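Local coordinates for PUM-HD domain-containing protein (Caenorhabditis elegans, PDB 7CGF), which binds an RNA carrying its recognition element through this Pumilio-repeat domain and probably acts on the 3' untranslated regions of messenger RNAs, at residues K125-I130 with I136-Q141; S72-L77 with D104-R109; V145-M150 with S182-E187. The protein carries 2 engineered substitutions. All blocks are in the same frame, centred on the assembly; numbering follows the deposited sequence.

Overall arrangement
All three contacts join helices of one Pumilio-repeat superhelix, but they differ in depth and chemistry. Contact 1 is the buried one: the end of helix 119-129, with I130 just after it, and helix 132-142 meet through aliphatic side chains alone. Contact 2 and contact 3 are partly buried and join segments much farther apart in the chain. In contact 2 a patch built on two alanines lies beside an exposed salt bridge, whereas contact 3 rests mainly on a histidine-carboxylate hydrogen bond. Contacts 1 and 2 touch through K137 with D104 and Q141 with I107. Contacts 1 and 3 are linked by the chain itself, as helix 132-142 is followed by helix 146-150.

Contact 1: residues K125-I130 with I136-Q141; sequences KALEKI and IKILSQ
The carbonyl oxygen A126 O takes two backbone donors at the end of helix 119-129, I130 N at 2.9 Å and K129 N at 3.1 Å. This double grip helps to hold the last turn, from which A126 and I130 both face helix 132-142. The chain leaves helical geometry at I130. CG1 of I130 stands between the backbone N and the carbonyl carbon (chi1 70°), a crowded position, and CD1 at its end reaches I138.

I138 carries the contact with both of its branches. Its CD1 end lies 3.8 Å from CD1 of I130, and the same I138 CD1 is 3.9 Å from CB of A126. The shorter branch serves another neighbour: I138 CG2 meets L127 CD2 at 4.1 Å. A branched isoleucine suits this place because one residue can touch three partners, while the small alanine leaves room for the long arm of I138 to reach the first helix. L127 continues the packing on to V158 and K161 of helix 155-165, and I130 rests on F91, W99 and V103, so the packing continues onto helix 155-165, helix 99-106 and the loop that holds F91.

On the second helix, S140 OG turns back to donate to K137 O at 2.7 Å, which satisfies the hydroxyl within its own helix. Two successive helices joined by a short link and packed through aliphatic side chains form the helical hairpin of a Pumilio repeat; both segments lie almost wholly in one predicted repeat, within the alpha-solenoid of a PUF RNA-binding domain.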
# COMPACT_ATOMS: atom_id res chain seq x y z
N LYS A 125 -2.00 0.15 -15.05
CA LYS A 125 -1.25 0.96 -16.00
C LYS A 125 -2.13 2.08 -16.56
O LYS A 125 -1.69 3.24 -16.63
CB LYS A 125 -0.71 0.07 -17.13
CG LYS A 125 0.01 0.82 -18.27
CD LYS A 125 1.17 1.67 -17.76
CE LYS A 125 2.19 0.85 -17.00
NZ LYS A 125 2.96 -0.02 -17.92
N ALA A 126 -3.36 1.76 -16.95
CA ALA A 126 -4.28 2.78 -17.47
C ALA A 126 -4.50 3.89 -16.44
O ALA A 126 -4.36 5.08 -16.75
CB ALA A 126 -5.59 2.12 -17.89
N LEU A 127 -4.81 3.52 -15.19
CA LEU A 127 -5.05 4.56 -14.19
C LEU A 127 -3.80 5.38 -13.92
O LEU A 127 -3.89 6.57 -13.58
CB LEU A 127 -5.56 3.94 -12.89
CG LEU A 127 -6.95 3.32 -12.97
CD1 LEU A 127 -7.25 2.57 -11.67
CD2 LEU A 127 -8.02 4.40 -13.23
N GLU A 128 -2.62 4.77 -14.03
CA GLU A 128 -1.37 5.47 -13.81
C GLU A 128 -1.12 6.55 -14.85
O GLU A 128 -0.48 7.56 -14.55
CB GLU A 128 -0.22 4.46 -13.83
CG GLU A 128 1.17 5.04 -13.84
CD GLU A 128 1.56 5.69 -12.53
OE1 GLU A 128 0.91 5.40 -11.49
OE2 GLU A 128 2.54 6.48 -12.54
N LYS A 129 -1.62 6.36 -16.07
CA LYS A 129 -1.19 7.19 -17.20
C LYS A 129 -2.26 8.11 -17.77
O LYS A 129 -1.94 9.23 -18.18
CB LYS A 129 -0.68 6.29 -18.33
CG LYS A 129 0.53 5.41 -17.95
CD LYS A 129 1.78 6.22 -17.73
CE LYS A 129 2.98 5.31 -17.48
NZ LYS A 129 4.25 6.07 -17.31
N ILE A 130 -3.52 7.68 -17.82
CA ILE A 130 -4.50 8.36 -18.67
C ILE A 130 -5.11 9.58 -17.99
O ILE A 130 -5.00 9.77 -16.77
CB ILE A 130 -5.60 7.39 -19.13
CG1 ILE A 130 -6.51 6.99 -17.96
CG2 ILE A 130 -4.98 6.20 -19.85
CD1 ILE A 130 -7.45 5.81 -18.27
N ILE A 136 -12.14 8.38 -14.68
CA ILE A 136 -13.49 8.35 -14.12
C ILE A 136 -14.33 7.28 -14.80
O ILE A 136 -15.14 6.60 -14.17
CB ILE A 136 -14.13 9.74 -14.23
CG1 ILE A 136 -13.40 10.75 -13.35
CG2 ILE A 136 -15.60 9.69 -13.87
CD1 ILE A 136 -13.83 12.19 -13.60
N LYS A 137 -14.14 7.11 -16.12
CA LYS A 137 -14.88 6.09 -16.85
C LYS A 137 -14.55 4.70 -16.33
O LYS A 137 -15.45 3.87 -16.12
CB LYS A 137 -14.58 6.23 -18.35
CG LYS A 137 -15.44 5.36 -19.24
CD LYS A 137 -15.25 5.68 -20.72
CE LYS A 137 -15.96 4.63 -21.57
NZ LYS A 137 -15.79 4.84 -23.03
N ILE A 138 -13.27 4.43 -16.09
CA ILE A 138 -12.87 3.14 -15.52
C ILE A 138 -13.47 2.96 -14.13
O ILE A 138 -14.00 1.89 -13.80
CB ILE A 138 -11.34 3.00 -15.51
CG1 ILE A 138 -10.83 2.88 -16.94
CG2 ILE A 138 -10.90 1.80 -14.66
CD1 ILE A 138 -9.32 2.71 -17.03
N LEU A 139 -13.37 3.99 -13.29
CA LEU A 139 -13.88 3.87 -11.92
C LEU A 139 -15.39 3.65 -11.91
O LEU A 139 -15.91 2.98 -11.01
CB LEU A 139 -13.54 5.13 -11.12
CG LEU A 139 -12.06 5.31 -10.78
CD1 LEU A 139 -11.86 6.52 -9.88
CD2 LEU A 139 -11.53 4.05 -10.15
N SER A 140 -16.10 4.20 -12.90
CA SER A 140 -17.55 4.02 -12.96
C SER A 140 -17.93 2.54 -13.07
O SER A 140 -19.02 2.14 -12.65
CB SER A 140 -18.13 4.83 -14.12
OG SER A 140 -17.98 4.11 -15.35
N GLN A 141 -17.03 1.72 -13.62
CA GLN A 141 -17.24 0.27 -13.65
C GLN A 141 -16.78 -0.39 -12.35
O GLN A 141 -17.44 -1.31 -11.86
CB GLN A 141 -16.49 -0.32 -14.84
CG GLN A 141 -17.20 -0.08 -16.16
CD GLN A 141 -18.37 -1.03 -16.33
OE1 GLN A 141 -19.36 -0.95 -15.61
NE2 GLN A 141 -18.25 -1.96 -17.27

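Contact 2: residues S72-L77 with D104-R109; sequences SNADEL and DAIIDR
D75 and R109 meet at the edge of this contact in a salt bridge, and one guanidinium nitrogen does nearly all the work. R109 NH1 sits 3.0 Å from D75 OD2, while D75 OD1 is almost as near to the same NH1, at 3.1 Å. The carboxylate therefore straddles a single nitrogen. Its plane stands 84° from that of the guanidinium, quite unlike the coplanar pairing in which two nitrogens face two oxygens.

The torsions explain the meeting. CG of D75 lies anti to the backbone N (chi1 175°), which brings the carboxylate to R109. R109 answers with a chain extended from CG to NE, long enough to bring its charge across the gap, and the methylene R109 CD passes 3.5 Å from D75 OD1. That oxygen has a further partner, a hydrogen bond with the hydroxyl of Y113, so the carboxylate is held by more than the arginine.

Beside the charged pair the surfaces are apolar and close. A74 CB meets A105 CB at 4.1 Å, and the CA atoms of these two residues are 6.5 Å apart, a spacing that small side chains make possible. I106 adds its shorter branch, CG2, 4.1 Å from A74 CB. Its longer arm starts between the backbone N and the carbonyl carbon (chi1 65°) and leads away from helix 74-78; the side chain also packs on F91.

The chemistry is thus divided: small apolar groups, of which A74 and I106 are buried, probably allow the close approach of the two segments, whereas the exposed ion pair, probably weakened by water, adds a charged link at the rim. D75, early in helix 74-78, may also interact favourably with the helix's positive end.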
# COMPACT_ATOMS: atom_id res chain seq x y z
N SER A 72 -9.29 -5.34 -31.45
CA SER A 72 -10.22 -6.41 -31.79
C SER A 72 -10.01 -7.64 -30.93
O SER A 72 -10.96 -8.39 -30.71
CB SER A 72 -10.10 -6.75 -33.28
OG SER A 72 -9.02 -7.63 -33.52
N ASN A 73 -8.81 -7.83 -30.38
CA ASN A 73 -8.51 -8.99 -29.55
C ASN A 73 -8.29 -8.63 -28.09
O ASN A 73 -7.70 -9.42 -27.34
CB ASN A 73 -7.28 -9.72 -30.09
CG ASN A 73 -7.52 -10.34 -31.47
OD1 ASN A 73 -8.14 -11.41 -31.58
ND2 ASN A 73 -7.05 -9.66 -32.52
N ALA A 74 -8.75 -7.44 -27.66
CA ALA A 74 -8.39 -6.95 -26.33
C ALA A 74 -8.81 -7.92 -25.23
O ALA A 74 -8.05 -8.16 -24.28
CB ALA A 74 -9.02 -5.58 -26.07
N ASP A 75 -10.02 -8.48 -25.32
CA ASP A 75 -10.47 -9.36 -24.24
C ASP A 75 -9.59 -10.59 -24.12
O ASP A 75 -9.38 -11.08 -23.01
CB ASP A 75 -11.93 -9.79 -24.42
CG ASP A 75 -12.38 -10.81 -23.37
OD1 ASP A 75 -12.41 -10.46 -22.17
OD2 ASP A 75 -12.67 -11.96 -23.74
N GLU A 76 -9.05 -11.10 -25.23
CA GLU A 76 -8.17 -12.26 -25.14
C GLU A 76 -6.77 -11.90 -24.66
O GLU A 76 -6.07 -12.76 -24.11
CB GLU A 76 -8.10 -12.97 -26.49
CG GLU A 76 -7.66 -14.40 -26.37
CD GLU A 76 -7.78 -15.15 -27.67
OE1 GLU A 76 -8.64 -14.75 -28.50
OE2 GLU A 76 -7.02 -16.11 -27.87
N LEU A 77 -6.34 -10.65 -24.84
CA LEU A 77 -4.97 -10.29 -24.50
C LEU A 77 -4.83 -9.77 -23.09
O LEU A 77 -3.74 -9.90 -22.50
CB LEU A 77 -4.45 -9.22 -25.47
CG LEU A 77 -4.30 -9.66 -26.93
CD1 LEU A 77 -3.90 -8.45 -27.78
CD2 LEU A 77 -3.28 -10.78 -27.07
N ASP A 104 -12.38 2.11 -24.43
CA ASP A 104 -13.65 1.62 -24.97
C ASP A 104 -13.62 0.11 -25.19
O ASP A 104 -14.66 -0.56 -25.05
CB ASP A 104 -13.98 2.30 -26.30
CG ASP A 104 -14.57 3.69 -26.15
OD1 ASP A 104 -15.18 4.00 -25.11
OD2 ASP A 104 -14.43 4.48 -27.11
N ALA A 105 -12.46 -0.43 -25.57
CA ALA A 105 -12.34 -1.84 -25.89
C ALA A 105 -12.40 -2.73 -24.66
O ALA A 105 -12.73 -3.91 -24.78
CB ALA A 105 -11.04 -2.10 -26.64
N ILE A 106 -12.06 -2.20 -23.49
CA ILE A 106 -12.02 -3.01 -22.28
C ILE A 106 -13.07 -2.63 -21.26
O ILE A 106 -13.21 -3.34 -20.26
CB ILE A 106 -10.63 -2.96 -21.60
CG1 ILE A 106 -10.35 -1.54 -21.10
CG2 ILE A 106 -9.55 -3.51 -22.54
CD1 ILE A 106 -9.08 -1.40 -20.24
N ILE A 107 -13.81 -1.54 -21.49
CA ILE A 107 -14.57 -0.95 -20.39
C ILE A 107 -15.66 -1.90 -19.90
O ILE A 107 -15.91 -2.01 -18.69
CB ILE A 107 -15.14 0.42 -20.79
CG1 ILE A 107 -15.70 1.15 -19.56
CG2 ILE A 107 -16.21 0.31 -21.88
CD1 ILE A 107 -14.67 1.41 -18.48
N ASP A 108 -16.30 -2.63 -20.82
CA ASP A 108 -17.46 -3.42 -20.43
C ASP A 108 -17.11 -4.57 -19.49
O ASP A 108 -17.98 -5.01 -18.73
CB ASP A 108 -18.18 -3.98 -21.67
CG ASP A 108 -18.83 -2.89 -22.51
OD1 ASP A 108 -19.05 -1.77 -22.01
OD2 ASP A 108 -19.14 -3.18 -23.69
N ARG A 109 -15.86 -5.04 -19.50
CA ARG A 109 -15.45 -6.14 -18.64
C ARG A 109 -14.47 -5.71 -17.55
O ARG A 109 -13.86 -6.57 -16.91
CB ARG A 109 -14.83 -7.27 -19.47
CG ARG A 109 -15.84 -7.93 -20.39
CD ARG A 109 -15.41 -9.30 -20.83
NE ARG A 109 -16.46 -9.93 -21.63
CZ ARG A 109 -16.36 -11.10 -22.24
NH1 ARG A 109 -15.24 -11.82 -22.15
NH2 ARG A 109 -17.39 -11.57 -22.94

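Contact 3: residues V145-M150 with S182-E187; sequences VIHRCM and SNTIYE
H147 and E187 reach for each other from opposite directions, and the carboxylate meets the imidazole at the ring's edge. H147 NE2 donates to E187 OE1 at 3.1 Å, with an N-H...O angle of 150°. The acceptor lies close to the ring plane, and the oxygen is met on its syn side. The two planes are turned 43° apart, and the donor lies out of the carboxylate plane. E187 OE2 lies nearer the ring carbon, 3.3 Å from H147 CE1.

Both side chains have CG anti to the backbone N, at chi1 -177° for H147, and the glutamate is extended beyond CG; this gives the pair enough length to span helices that stand well apart. T184 brings its methyl to the ring, CG2 being 4.1 Å from H147 CE1 in an oblique approach.

Each group has a stronger polar partner outside the two segments: E180 is hydrogen-bonded to H147 ND1, and K151 forms a salt bridge with E187 OE1; together they probably help to hold the ring and the carboxylate in place. A ring between two carboxylates would probably favour the protonated form. With E187 replaced by an alanine, H147 NE2 would probably lose its acceptor and K151 this counter-charge, leaving the imidazole less firmly oriented.

Such a polar bridge joins short helices of two consecutive predicted Pumilio repeats, part of the repeat-to-repeat stacking that builds the PUF superhelix.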
# COMPACT_ATOMS: atom_id res chain seq x y z
N VAL A 145 -18.34 -3.30 -8.28
CA VAL A 145 -17.73 -4.42 -7.57
C VAL A 145 -16.79 -3.94 -6.46
O VAL A 145 -15.93 -4.70 -6.02
CB VAL A 145 -16.97 -5.35 -8.54
CG1 VAL A 145 -17.95 -6.08 -9.46
CG2 VAL A 145 -15.98 -4.54 -9.40
N ILE A 146 -17.00 -2.72 -5.94
CA ILE A 146 -15.96 -2.09 -5.13
C ILE A 146 -15.71 -2.81 -3.79
O ILE A 146 -14.55 -2.95 -3.37
CB ILE A 146 -16.27 -0.59 -4.95
CG1 ILE A 146 -15.20 0.12 -4.11
CG2 ILE A 146 -17.67 -0.38 -4.36
CD1 ILE A 146 -13.77 0.03 -4.66
N HIS A 147 -16.75 -3.29 -3.09
CA HIS A 147 -16.48 -3.94 -1.80
C HIS A 147 -15.62 -5.19 -1.97
O HIS A 147 -14.63 -5.38 -1.27
CB HIS A 147 -17.77 -4.29 -1.04
CG HIS A 147 -17.53 -4.90 0.32
ND1 HIS A 147 -17.90 -4.28 1.50
CD2 HIS A 147 -16.95 -6.07 0.69
CE1 HIS A 147 -17.56 -5.04 2.53
NE2 HIS A 147 -16.98 -6.14 2.06
N ARG A 148 -15.99 -6.06 -2.93
CA ARG A 148 -15.20 -7.27 -3.14
C ARG A 148 -13.83 -6.93 -3.69
O ARG A 148 -12.83 -7.57 -3.35
CB ARG A 148 -15.97 -8.22 -4.06
CG ARG A 148 -15.34 -9.60 -4.22
CD ARG A 148 -16.25 -10.57 -4.97
NE ARG A 148 -16.86 -9.97 -6.15
CZ ARG A 148 -16.46 -10.18 -7.40
NH1 ARG A 148 -15.45 -11.01 -7.64
NH2 ARG A 148 -17.07 -9.58 -8.41
N CYS A 149 -13.77 -5.88 -4.52
CA CYS A 149 -12.50 -5.46 -5.09
C CYS A 149 -11.49 -5.09 -4.00
O CYS A 149 -10.31 -5.43 -4.09
CB CYS A 149 -12.77 -4.27 -6.02
SG CYS A 149 -11.72 -4.15 -7.45
N MET A 150 -11.96 -4.42 -2.95
CA MET A 150 -11.05 -3.91 -1.93
C MET A 150 -10.35 -5.02 -1.16
O MET A 150 -9.23 -4.83 -0.67
CB MET A 150 -11.82 -3.00 -0.97
CG MET A 150 -12.32 -1.76 -1.67
SD MET A 150 -13.46 -0.87 -0.58
CE MET A 150 -12.50 -1.06 0.86
N SER A 182 -21.41 -0.47 9.78
CA SER A 182 -20.69 -0.21 11.02
C SER A 182 -19.33 -0.89 11.05
O SER A 182 -18.33 -0.28 11.46
CB SER A 182 -21.52 -0.66 12.22
OG SER A 182 -22.70 0.11 12.30
N ASN A 183 -19.26 -2.14 10.59
CA ASN A 183 -18.05 -2.94 10.78
C ASN A 183 -17.11 -2.93 9.59
O ASN A 183 -16.09 -3.62 9.62
CB ASN A 183 -18.42 -4.38 11.10
CG ASN A 183 -19.15 -5.07 9.95
OD1 ASN A 183 -19.85 -4.42 9.16
ND2 ASN A 183 -18.98 -6.38 9.84
N THR A 184 -17.42 -2.18 8.53
CA THR A 184 -16.64 -2.30 7.30
C THR A 184 -15.19 -1.86 7.50
O THR A 184 -14.26 -2.51 7.01
CB THR A 184 -17.29 -1.48 6.19
OG1 THR A 184 -18.67 -1.86 6.10
CG2 THR A 184 -16.63 -1.77 4.83
N ILE A 185 -14.96 -0.75 8.21
CA ILE A 185 -13.58 -0.30 8.39
C ILE A 185 -12.79 -1.29 9.23
O ILE A 185 -11.62 -1.57 8.94
CB ILE A 185 -13.55 1.12 8.99
CG1 ILE A 185 -13.58 2.14 7.89
CG2 ILE A 185 -12.33 1.31 9.89
CD1 ILE A 185 -12.31 2.20 7.08
N TYR A 186 -13.42 -1.90 10.23
CA TYR A 186 -12.74 -2.94 10.98
C TYR A 186 -12.39 -4.12 10.07
O TYR A 186 -11.24 -4.58 10.04
CB TYR A 186 -13.61 -3.42 12.15
CG TYR A 186 -12.96 -4.61 12.83
CD1 TYR A 186 -11.96 -4.43 13.76
CD2 TYR A 186 -13.32 -5.91 12.49
CE1 TYR A 186 -11.34 -5.52 14.36
CE2 TYR A 186 -12.71 -7.00 13.06
CZ TYR A 186 -11.72 -6.79 14.00
OH TYR A 186 -11.12 -7.87 14.58
N GLU A 187 -13.39 -4.60 9.31
CA GLU A 187 -13.22 -5.73 8.41
C GLU A 187 -12.08 -5.47 7.43
O GLU A 187 -11.25 -6.36 7.17
CB GLU A 187 -14.53 -6.00 7.65
CG GLU A 187 -14.42 -6.85 6.37
CD GLU A 187 -15.63 -6.77 5.38
OE1 GLU A 187 -15.66 -7.59 4.42
OE2 GLU A 187 -16.53 -5.91 5.51